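Local coordinates for oligopeptide-binding protein AppA (Bacillus subtilis, PDB 1XOC) that binds oligopeptides outside the cell membrane as the solute-receptor component of an ABC transporter, supporting sporulation and genetic competence, at residues A[157-161]-A[162-166]; A[220-224]-A[225-229]; A[370-373]-A[374-378]; A[444-448]-A[449-453]; A[455-458]-A[459-462]. All coordinates share one frame; numbering follows the deposited sequence.

Contact 1 (A[157-161]-A[162-166]). With ZN (zinc ion), chain C.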
# COMPACT_ATOMS: atom_id res chain seq x y z
N ALA A 157 -9.78 10.96 -2.52
CA ALA A 157 -10.08 11.52 -3.84
C ALA A 157 -11.45 12.14 -3.86
O ALA A 157 -12.42 11.48 -3.48
CB ALA A 157 -10.02 10.43 -4.92
N ILE A 158 -11.55 13.39 -4.34
CA ILE A 158 -12.81 14.11 -4.34
C ILE A 158 -13.68 13.65 -5.53
O ILE A 158 -13.30 13.76 -6.72
CB ILE A 158 -12.59 15.67 -4.30
CG1 ILE A 158 -11.75 16.09 -3.09
CG2 ILE A 158 -13.91 16.35 -4.29
CD1 ILE A 158 -12.21 15.58 -1.77
N LEU A 159 -14.88 13.18 -5.20
CA LEU A 159 -15.81 12.65 -6.19
C LEU A 159 -16.91 13.66 -6.54
O LEU A 159 -17.28 14.49 -5.70
CB LEU A 159 -16.45 11.37 -5.67
CG LEU A 159 -15.51 10.25 -5.22
CD1 LEU A 159 -16.32 9.13 -4.58
CD2 LEU A 159 -14.71 9.71 -6.38
N PRO A 160 -17.47 13.58 -7.76
CA PRO A 160 -18.52 14.49 -8.19
C PRO A 160 -19.93 14.12 -7.68
O PRO A 160 -20.53 13.12 -8.12
CB PRO A 160 -18.45 14.41 -9.71
CG PRO A 160 -17.93 13.07 -9.98
CD PRO A 160 -17.02 12.72 -8.85
N LYS A 161 -20.46 14.94 -6.78
CA LYS A 161 -21.78 14.72 -6.24
C LYS A 161 -22.84 14.76 -7.33
O LYS A 161 -23.84 14.03 -7.28
CB LYS A 161 -22.12 15.73 -5.16
CG LYS A 161 -23.41 15.44 -4.45
CD LYS A 161 -23.69 16.46 -3.36
CE LYS A 161 -24.97 16.16 -2.65
NZ LYS A 161 -25.38 17.25 -1.68
N HIS A 162 -22.66 15.62 -8.33
CA HIS A 162 -23.67 15.72 -9.38
C HIS A 162 -23.74 14.47 -10.23
O HIS A 162 -24.67 14.31 -11.03
CB HIS A 162 -23.46 16.95 -10.26
CG HIS A 162 -22.13 17.02 -10.94
ND1 HIS A 162 -21.12 17.85 -10.49
CD2 HIS A 162 -21.65 16.39 -12.03
CE1 HIS A 162 -20.07 17.71 -11.28
NE2 HIS A 162 -20.36 16.82 -12.22
N ILE A 163 -22.77 13.57 -10.06
CA ILE A 163 -22.87 12.26 -10.71
C ILE A 163 -23.33 11.16 -9.74
O ILE A 163 -24.21 10.33 -10.07
CB ILE A 163 -21.53 11.84 -11.37
CG1 ILE A 163 -21.09 12.89 -12.42
CG2 ILE A 163 -21.67 10.44 -12.02
CD1 ILE A 163 -19.80 12.61 -13.11
N LEU A 164 -22.72 11.14 -8.55
CA LEU A 164 -22.87 10.00 -7.62
C LEU A 164 -23.74 10.26 -6.40
O LEU A 164 -23.98 9.33 -5.61
CB LEU A 164 -21.50 9.59 -7.10
CG LEU A 164 -20.54 9.09 -8.16
CD1 LEU A 164 -19.17 8.92 -7.61
CD2 LEU A 164 -21.08 7.78 -8.77
N GLY A 165 -24.22 11.49 -6.27
CA GLY A 165 -24.84 11.96 -5.03
C GLY A 165 -26.15 11.28 -4.69
O GLY A 165 -26.59 11.30 -3.53
N ASN A 166 -26.78 10.64 -5.66
CA ASN A 166 -28.02 9.91 -5.42
C ASN A 166 -27.89 8.40 -5.58
O ASN A 166 -28.90 7.72 -5.53
CB ASN A 166 -29.15 10.45 -6.30
CG ASN A 166 -30.53 10.25 -5.68
OD1 ASN A 166 -30.70 10.40 -4.46
ND2 ASN A 166 -31.51 9.92 -6.50
ZN ZN C . -21.16 19.59 -9.08
O HOH W 1 -21.39 18.34 -7.51
O HOH W 2 -21.95 21.11 -7.62
O HOH W 3 -20.78 21.20 -10.45
O HOH W 4 -23.28 20.15 -9.17
O HOH W 5 -19.30 19.62 -8.76

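Contact 2 (A[220-224]-A[225-229]). With ZN (zinc ion), chain P.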
# COMPACT_ATOMS: atom_id res chain seq x y z
N LYS A 220 0.39 -0.17 -18.46
CA LYS A 220 0.36 -1.39 -19.23
C LYS A 220 0.56 -2.58 -18.30
O LYS A 220 1.56 -2.67 -17.63
CB LYS A 220 1.43 -1.38 -20.31
CG LYS A 220 1.31 -2.53 -21.29
CD LYS A 220 2.29 -2.42 -22.42
CE LYS A 220 2.11 -3.56 -23.40
NZ LYS A 220 3.11 -3.48 -24.47
N VAL A 221 -0.41 -3.48 -18.29
CA VAL A 221 -0.38 -4.59 -17.37
C VAL A 221 0.41 -5.75 -17.94
O VAL A 221 0.06 -6.31 -18.97
CB VAL A 221 -1.79 -5.05 -17.02
CG1 VAL A 221 -1.73 -6.10 -15.97
CG2 VAL A 221 -2.62 -3.89 -16.54
N ILE A 222 1.49 -6.10 -17.26
CA ILE A 222 2.38 -7.15 -17.69
C ILE A 222 2.70 -8.02 -16.48
O ILE A 222 3.69 -7.78 -15.80
CB ILE A 222 3.68 -6.58 -18.30
CG1 ILE A 222 3.38 -5.49 -19.35
CG2 ILE A 222 4.53 -7.70 -18.91
CD1 ILE A 222 4.61 -4.77 -19.80
N PRO A 223 1.90 -9.05 -16.18
CA PRO A 223 2.13 -9.82 -14.93
C PRO A 223 3.21 -10.88 -15.06
O PRO A 223 2.95 -12.09 -14.94
CB PRO A 223 0.75 -10.37 -14.63
CG PRO A 223 0.26 -10.71 -15.97
CD PRO A 223 0.71 -9.57 -16.89
N ASP A 224 4.41 -10.39 -15.36
CA ASP A 224 5.60 -11.16 -15.57
C ASP A 224 6.76 -10.17 -15.66
O ASP A 224 6.93 -9.49 -16.66
CB ASP A 224 5.49 -11.91 -16.90
CG ASP A 224 6.72 -12.70 -17.22
OD1 ASP A 224 7.84 -12.38 -16.77
OD2 ASP A 224 6.54 -13.68 -17.93
N ALA A 225 7.54 -10.08 -14.58
CA ALA A 225 8.58 -9.07 -14.48
C ALA A 225 9.62 -9.24 -15.60
O ALA A 225 10.13 -8.25 -16.10
CB ALA A 225 9.26 -9.15 -13.11
N ASN A 226 9.89 -10.47 -16.00
CA ASN A 226 10.89 -10.72 -17.04
C ASN A 226 10.40 -10.19 -18.39
O ASN A 226 11.16 -9.60 -19.16
CB ASN A 226 11.26 -12.19 -17.16
CG ASN A 226 12.09 -12.70 -15.97
OD1 ASN A 226 12.25 -13.93 -15.80
ND2 ASN A 226 12.65 -11.80 -15.18
N ALA A 227 9.11 -10.40 -18.66
CA ALA A 227 8.50 -9.89 -19.88
C ALA A 227 8.51 -8.37 -19.91
O ALA A 227 8.73 -7.79 -20.97
CB ALA A 227 7.06 -10.43 -20.05
N ALA A 228 8.29 -7.73 -18.76
CA ALA A 228 8.27 -6.29 -18.68
C ALA A 228 9.66 -5.75 -18.93
O ALA A 228 9.83 -4.73 -19.58
CB ALA A 228 7.81 -5.84 -17.31
N GLU A 229 10.66 -6.42 -18.38
CA GLU A 229 12.06 -6.03 -18.65
C GLU A 229 12.40 -6.13 -20.14
O GLU A 229 13.02 -5.22 -20.71
CB GLU A 229 13.02 -6.85 -17.81
CG GLU A 229 12.96 -6.45 -16.37
CD GLU A 229 13.25 -4.97 -16.19
OE1 GLU A 229 13.88 -4.36 -17.10
OE2 GLU A 229 12.86 -4.41 -15.14
ZN ZN P . 8.24 -14.90 -18.48
O HOH W 6 9.35 -15.47 -16.74

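Contact 3 (A[370-373]-A[374-378]). With ZN (zinc ion), chain F; ZN (zinc ion), chain J.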
# COMPACT_ATOMS: atom_id res chain seq x y z
N ASN A 370 5.51 -11.11 -9.79
CA ASN A 370 6.58 -10.67 -8.93
C ASN A 370 7.49 -11.88 -8.78
O ASN A 370 7.27 -12.72 -7.93
CB ASN A 370 6.05 -10.15 -7.59
CG ASN A 370 7.11 -9.46 -6.76
OD1 ASN A 370 6.85 -8.40 -6.11
ND2 ASN A 370 8.29 -9.99 -6.80
N LYS A 371 8.51 -11.93 -9.62
CA LYS A 371 9.42 -13.03 -9.60
C LYS A 371 10.25 -13.16 -8.34
O LYS A 371 10.57 -14.25 -7.93
CB LYS A 371 10.29 -13.05 -10.85
CG LYS A 371 11.33 -11.97 -10.93
CD LYS A 371 12.15 -12.05 -12.23
CE LYS A 371 13.17 -10.92 -12.32
NZ LYS A 371 14.03 -10.94 -13.56
N VAL A 372 10.57 -12.03 -7.72
CA VAL A 372 11.21 -12.04 -6.42
C VAL A 372 10.34 -12.78 -5.38
O VAL A 372 10.85 -13.62 -4.64
CB VAL A 372 11.51 -10.61 -5.95
CG1 VAL A 372 11.97 -10.56 -4.50
CG2 VAL A 372 12.58 -9.98 -6.86
N ARG A 373 9.05 -12.46 -5.30
CA ARG A 373 8.18 -13.10 -4.30
C ARG A 373 7.91 -14.56 -4.64
O ARG A 373 7.82 -15.38 -3.73
CB ARG A 373 6.85 -12.36 -4.17
CG ARG A 373 7.05 -11.01 -3.55
CD ARG A 373 5.73 -10.26 -3.40
NE ARG A 373 5.95 -8.86 -2.99
CZ ARG A 373 4.95 -8.00 -2.86
NH1 ARG A 373 3.69 -8.34 -3.06
NH2 ARG A 373 5.26 -6.75 -2.48
N GLU A 374 7.79 -14.86 -5.92
CA GLU A 374 7.65 -16.24 -6.34
C GLU A 374 8.86 -17.03 -5.88
O GLU A 374 8.73 -18.13 -5.34
CB GLU A 374 7.43 -16.33 -7.87
CG GLU A 374 6.16 -15.55 -8.38
CD GLU A 374 6.07 -15.47 -9.90
OE1 GLU A 374 6.97 -16.03 -10.57
OE2 GLU A 374 5.08 -14.89 -10.45
N ASP A 375 10.05 -16.51 -6.10
CA ASP A 375 11.28 -17.12 -5.60
C ASP A 375 11.32 -17.26 -4.07
O ASP A 375 11.73 -18.29 -3.52
CB ASP A 375 12.51 -16.31 -6.03
CG ASP A 375 12.75 -16.36 -7.52
OD1 ASP A 375 13.58 -15.59 -8.04
OD2 ASP A 375 12.11 -17.18 -8.21
N ILE A 376 10.93 -16.21 -3.37
CA ILE A 376 10.89 -16.31 -1.92
C ILE A 376 9.99 -17.43 -1.48
O ILE A 376 10.31 -18.14 -0.52
CB ILE A 376 10.41 -15.01 -1.30
CG1 ILE A 376 11.47 -13.93 -1.48
CG2 ILE A 376 10.10 -15.20 0.20
CD1 ILE A 376 11.00 -12.56 -1.08
N ALA A 377 8.84 -17.60 -2.14
CA ALA A 377 7.91 -18.67 -1.77
C ALA A 377 8.51 -20.07 -1.90
O ALA A 377 8.30 -20.97 -1.06
CB ALA A 377 6.63 -18.57 -2.54
N VAL A 378 9.30 -20.25 -2.94
CA VAL A 378 10.00 -21.52 -3.17
C VAL A 378 11.10 -21.71 -2.12
O VAL A 378 11.27 -22.79 -1.56
CB VAL A 378 10.58 -21.57 -4.59
CG1 VAL A 378 11.39 -22.79 -4.78
CG2 VAL A 378 9.42 -21.49 -5.62
ZN ZN F . 6.13 -15.49 -12.55
ZN ZN J . 13.59 -16.09 -10.22
O HOH W 7 4.24 -16.60 -12.79
O HOH W 8 7.72 -16.80 -13.35

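Contact 4 (A[444-448]-A[449-453]). With ZN (zinc ion), chain K.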
# COMPACT_ATOMS: atom_id res chain seq x y z
N TRP A 444 -5.78 -11.59 11.30
CA TRP A 444 -6.49 -11.87 12.54
C TRP A 444 -5.62 -11.81 13.79
O TRP A 444 -5.77 -12.60 14.73
CB TRP A 444 -7.22 -13.21 12.44
CG TRP A 444 -8.38 -13.14 11.53
CD1 TRP A 444 -8.37 -12.86 10.18
CD2 TRP A 444 -9.74 -13.28 11.90
NE1 TRP A 444 -9.66 -12.86 9.69
CE2 TRP A 444 -10.52 -13.10 10.73
CE3 TRP A 444 -10.39 -13.54 13.12
CZ2 TRP A 444 -11.91 -13.18 10.74
CZ3 TRP A 444 -11.78 -13.62 13.13
CH2 TRP A 444 -12.53 -13.44 11.95
N TYR A 445 -4.74 -10.82 13.82
CA TYR A 445 -3.89 -10.56 14.96
C TYR A 445 -4.61 -9.79 16.05
O TYR A 445 -5.24 -8.77 15.80
CB TYR A 445 -2.67 -9.75 14.50
CG TYR A 445 -1.79 -9.30 15.62
CD1 TYR A 445 -1.12 -10.21 16.40
CD2 TYR A 445 -1.61 -7.96 15.90
CE1 TYR A 445 -0.28 -9.79 17.43
CE2 TYR A 445 -0.78 -7.53 16.90
CZ TYR A 445 -0.11 -8.44 17.66
OH TYR A 445 0.71 -8.00 18.67
N LYS A 446 -4.51 -10.27 17.29
CA LYS A 446 -5.03 -9.55 18.44
C LYS A 446 -4.14 -9.67 19.66
O LYS A 446 -3.96 -10.76 20.20
CB LYS A 446 -6.42 -10.06 18.82
CG LYS A 446 -6.89 -9.49 20.16
CD LYS A 446 -8.38 -9.53 20.30
CE LYS A 446 -8.82 -8.77 21.53
NZ LYS A 446 -10.29 -8.82 21.69
N ASN A 447 -3.60 -8.54 20.11
CA ASN A 447 -2.93 -8.47 21.40
C ASN A 447 -3.62 -7.34 22.13
O ASN A 447 -3.47 -6.19 21.74
CB ASN A 447 -1.42 -8.24 21.22
CG ASN A 447 -0.69 -8.00 22.51
OD1 ASN A 447 -1.26 -7.48 23.46
ND2 ASN A 447 0.58 -8.39 22.56
N ALA A 448 -4.38 -7.65 23.17
CA ALA A 448 -5.17 -6.64 23.84
C ALA A 448 -4.31 -5.52 24.43
O ALA A 448 -4.74 -4.38 24.49
CB ALA A 448 -6.02 -7.29 24.94
N GLU A 449 -3.10 -5.85 24.87
CA GLU A 449 -2.20 -4.85 25.43
C GLU A 449 -1.70 -3.93 24.31
O GLU A 449 -1.65 -2.72 24.47
CB GLU A 449 -1.07 -5.52 26.23
CG GLU A 449 -1.58 -6.31 27.45
CD GLU A 449 -0.46 -6.75 28.41
OE1 GLU A 449 0.71 -6.37 28.18
OE2 GLU A 449 -0.74 -7.49 29.40
N ALA A 450 -1.39 -4.49 23.17
CA ALA A 450 -0.99 -3.70 22.01
C ALA A 450 -2.15 -2.82 21.51
O ALA A 450 -1.94 -1.66 21.13
CB ALA A 450 -0.50 -4.59 20.88
N ASP A 451 -3.37 -3.37 21.52
CA ASP A 451 -4.57 -2.62 21.13
C ASP A 451 -4.66 -1.32 21.92
O ASP A 451 -4.82 -0.24 21.37
CB ASP A 451 -5.85 -3.42 21.43
CG ASP A 451 -6.18 -4.45 20.35
OD1 ASP A 451 -5.54 -4.45 19.28
OD2 ASP A 451 -7.13 -5.24 20.61
N LYS A 452 -4.55 -1.45 23.24
CA LYS A 452 -4.62 -0.30 24.12
C LYS A 452 -3.54 0.74 23.83
O LYS A 452 -3.81 1.93 23.83
CB LYS A 452 -4.51 -0.77 25.58
CG LYS A 452 -4.65 0.39 26.56
CD LYS A 452 -4.97 -0.04 27.99
CE LYS A 452 -5.76 1.04 28.74
NZ LYS A 452 -5.30 2.44 28.45
N LEU A 453 -2.31 0.29 23.65
CA LEU A 453 -1.20 1.20 23.35
C LEU A 453 -1.41 1.99 22.05
O LEU A 453 -1.17 3.20 22.00
CB LEU A 453 0.12 0.43 23.27
CG LEU A 453 0.66 -0.15 24.58
CD1 LEU A 453 1.76 -1.15 24.31
CD2 LEU A 453 1.17 0.96 25.48
ZN ZN K . 1.36 -6.66 30.02
O HOH W 9 -3.74 -6.33 18.36
O HOH W 10 0.57 -5.86 31.69

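Contact 5 (A[455-458]-A[459-462])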
# COMPACT_ATOMS: atom_id res chain seq x y z
N LYS A 455 -4.34 2.55 20.47
CA LYS A 455 -5.47 3.45 20.69
C LYS A 455 -5.04 4.69 21.48
O LYS A 455 -5.33 5.83 21.07
CB LYS A 455 -6.58 2.70 21.43
CG LYS A 455 -7.89 3.46 21.62
CD LYS A 455 -8.70 2.84 22.76
CE LYS A 455 -9.95 3.63 23.09
NZ LYS A 455 -10.68 3.07 24.28
N ASP A 456 -4.34 4.48 22.60
CA ASP A 456 -3.91 5.60 23.45
C ASP A 456 -2.88 6.49 22.75
O ASP A 456 -2.84 7.69 22.98
CB ASP A 456 -3.35 5.10 24.80
CG ASP A 456 -4.43 4.44 25.70
OD1 ASP A 456 -5.66 4.54 25.44
OD2 ASP A 456 -4.02 3.81 26.69
N ALA A 457 -2.08 5.91 21.86
CA ALA A 457 -1.06 6.67 21.13
C ALA A 457 -1.65 7.78 20.27
O ALA A 457 -1.00 8.80 20.05
CB ALA A 457 -0.19 5.75 20.27
N LYS A 458 -2.89 7.60 19.83
CA LYS A 458 -3.55 8.58 18.96
C LYS A 458 -3.72 9.94 19.58
O LYS A 458 -3.85 10.91 18.86
CB LYS A 458 -4.94 8.10 18.53
CG LYS A 458 -4.92 6.90 17.63
CD LYS A 458 -6.32 6.46 17.26
CE LYS A 458 -6.27 5.35 16.20
NZ LYS A 458 -5.74 5.83 14.87
N SER A 459 -3.74 10.00 20.91
CA SER A 459 -4.00 11.25 21.62
C SER A 459 -2.71 12.03 21.93
O SER A 459 -2.78 13.16 22.44
CB SER A 459 -4.76 10.96 22.91
OG SER A 459 -4.00 10.13 23.76
N ILE A 460 -1.56 11.43 21.63
CA ILE A 460 -0.25 12.02 21.94
C ILE A 460 0.17 12.95 20.81
O ILE A 460 0.42 12.51 19.69
CB ILE A 460 0.82 10.94 22.12
CG1 ILE A 460 0.45 10.01 23.28
CG2 ILE A 460 2.18 11.57 22.35
CD1 ILE A 460 1.23 8.73 23.32
N SER A 461 0.26 14.24 21.12
CA SER A 461 0.48 15.27 20.11
C SER A 461 1.97 15.43 19.75
O SER A 461 2.33 15.37 18.57
CB SER A 461 -0.08 16.60 20.60
OG SER A 461 -0.62 17.35 19.51
N ASP A 462 2.82 15.61 20.75
CA ASP A 462 4.25 15.76 20.52
C ASP A 462 4.84 14.50 19.87
O ASP A 462 4.54 13.38 20.29
CB ASP A 462 4.97 16.08 21.84
CG ASP A 462 6.46 16.30 21.65
OD1 ASP A 462 6.90 17.46 21.60
OD2 ASP A 462 7.18 15.30 21.55

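Contact 1 (A[157-161]-A[162-166])
A chi1 of 58° sets the His162 CG between its own backbone N and carbonyl carbon, and this brings one face of the imidazole back against Pro160 CB. That carbon lies 4.2 Å from the ring centroid, displaced toward the rim, in a CH-pi contact. Turned this way, the imidazole has both nitrogens engaged: His162 ND1 binds a zinc ion at 2.2 Å, with five waters completing the metal's shell, while NE2 is hydrogen-bonded to Asp94. Next to the imidazole, Ile163 also meets the proline ring, its CD1 3.7 Å from Pro160 CG as the two side chains cross obliquely. Pro160 is the N-cap residue of the short helix 161-164, and its carbonyl serves two donors. Leu164 N reaches Pro160 O at 3.0 Å in the carbonyl plane, with an N-H...O angle of 161°, whereas Ile163 N, also at 3.0 Å, comes from above that plane. One residue further on, Gly165 N donates to Lys161 O at 2.8 Å. Leu164 CD1 packs against Leu159 CB at 4.1 Å, and Leu164 also touches Phe105 of helix 100-108.

Contact 2 (A[220-224]-A[225-229])
Ile222 lays its CG2 branch against the first turn of helix 225-234, 3.9 Å from Ala227 CB and 4.1 Å from Ala228 CB. Its CD1 also reaches the flank of Ala228, and the two small alanines let the branched side chain lie close to the helix backbone. Between this apolar patch and the helix start the chain bends through an inverse gamma turn centred on Pro223, closed by Asp224 N donating to Ile222 O at 2.7 Å. Strand 216-221 thus passes into the helix by a sharp corner, and Asp224 takes the N-cap position. With CG anti to the backbone N (chi1 178°), the carboxylate swings back over the helix end, where OD1 accepts from Ala227 N at 3.0 Å. That bond is nearly straight at the hydrogen, 163°, yet the donor approaches from well above the carboxylate plane. The second oxygen, Asp224 OD2, binds a zinc ion at 2.2 Å, so one carboxylate caps the helix and holds a metal at once; the cation and the helix N-terminus would both be expected to favour its negative charge. Backbone pairing begins with Ala228 N donating to Asp224 O at 3.1 Å, while Ala228 also packs on Phe240 of strand 240-241.

Contact 3 (A[370-373]-A[374-378])
Val372 and Ile376 form the tightly packed side of this helical turn: they lie side by side, pointing the same way, with Val372 CG1 4.1 Å from Ile376 CD1. Both also touch Tyr487 of strand 483-496 and residues of helix 293-300, so this face is buried. Arg373 leaves the same turn as an extended chain, and its guanidinium is hydrogen-bonded to Asn367 and to the backbone of the bound peptide. The looser side carries acids and metal. The carboxylate of Glu374 grips one zinc ion with both oxygens, OE1 at 2.2 Å and OE2 at 2.4 Å, and two waters join the shell. With CG anti to the carbonyl carbon (chi1 -59°), the Glu374 chain runs back past the Asn370 carbonyl toward the helix start, where OE2 also accepts from Gly369 N. Asp375 OD1 binds a second zinc ion at 2.2 Å. Four successive backbone bonds run along the helix from residues 374-377 to the carbonyls of 370-373, the first from Glu374 N to Asn370 O at 3.0 Å, in the carbonyl plane. Asn370 occupies the N-cap of helix 371-385, the crossover helix of a beta-alpha-beta unit between parallel strands 358-367 and 390-396, its N-terminal end beside the peptide site of this solute-binding fold.

Contact 4 (A[444-448]-A[449-453])
Hydrogen bonds to Asn447 dominate the start of helix 448-457. The side chain has CG anti to the backbone N (chi1 173°), which brings OD1 over the first turn as an N-cap. Ala450 N donates to Asn447 OD1 at 3.0 Å and 164°, approaching from above the amide plane; Glu449 N adds a weak, bent bond to the same oxygen. Asn447 ND2 is hydrogen-bonded to Asp480, an acid shared with Tyr445 OH, so both ends of the amide are engaged, which fixes which way round it lies. Behind the cap, Asp451 N donates to Asn447 O at 2.8 Å, and Lys452 N to Ala448 O at 3.2 Å. One water accepts from Asn447 N and lies equally near Asp451 OD1, both at 2.8 Å, bridging the two residues.

Apolar contact is slight: Asn447 CB meets Ala450 CB at 3.8 Å. Among the charged groups, Lys446 crosses Asp451 at about a right angle, its CE 4.0 Å from OD2, without the charged atoms touching; Asp451 OD2 is instead hydrogen-bonded to Ser433.

Metal binding falls to Glu449, whose extended chain leads outward so that OE1 holds a zinc ion at 2.0 Å and OE2 also coordinates it. OE1 has Lys476 as a further partner. Cation and lysine together would favour the ionised carboxylate, while at Asn447 a neutral amide caps the first turn without a formal charge.

Contact 5 (A[455-458]-A[459-462])
Ser459 turns back on the last turn of helix 448-457 and hydrogen-bonds twice to a single carbonyl. Its hydroxyl gives the shorter bond, Ser459 OG donating to Asp456 O at 2.8 Å and lying in the carbonyl plane. The peptide group supplies the second, Ser459 N to Asp456 O at 3.2 Å; this donor stands above the plane, although the bond is almost straight at the hydrogen (164°). The chi1 of 61° makes the pairing possible, since it holds OG over the preceding turn, between the residue's own N and carbonyl carbon. A third bond runs from Ile460 N to Ala457 O at 3.1 Å, again from above the carbonyl plane, and closes a type I beta turn from Ala457 to Ile460.

The apolar part is small and lies alongside that turn. Ile460 CD1 lies beside Ala457, 3.8 Å from Ala457 CA and 4.5 Å from its CB, so the tip of the isoleucine is nearer the backbone of Ala457 than its methyl. Both residues also face helix 463-480: Ala457 touches Tyr470, and Ile460 touches Tyr466 and Glu469.

Ionic contacts radiate away from the turn. Lys458 bends at its end, chi4 -67°, and forms salt bridges with Asp145 and Asp426 as well as a cation-pi contact with Tyr428, while Asp456 is paired with Lys452 one turn earlier.

Beyond the turn, Asp462 takes the N-cap position of the next helix, its OD2 accepting from Gln465 N. This is a helix C-terminus ending in a type I beta turn, with i+3 to i backbone bonds, followed by a short link to the N-cap of helix 463-480.

The five contacts follow one another along the chain, each a local turn at or near a helix start or end. Contacts 2 and 3 are neighbours in space, their centres about 15 Å apart, and Ala225 packs against Lys371, bringing the start of helix 225-234 next to that of helix 371-385. Contacts 4 and 5 mark the two ends of helix 448-457, with centres about 16 Å apart, on the opposite side of the chain's centre from contact 2. Contact 1 stands alone, its centre 33 Å or more from the other centres. Zinc ions accompany contacts 1 to 4, but of the five it is contact 3 whose residues meet the bound peptide, while contacts 1, 4 and 5 shape helix ends away from it.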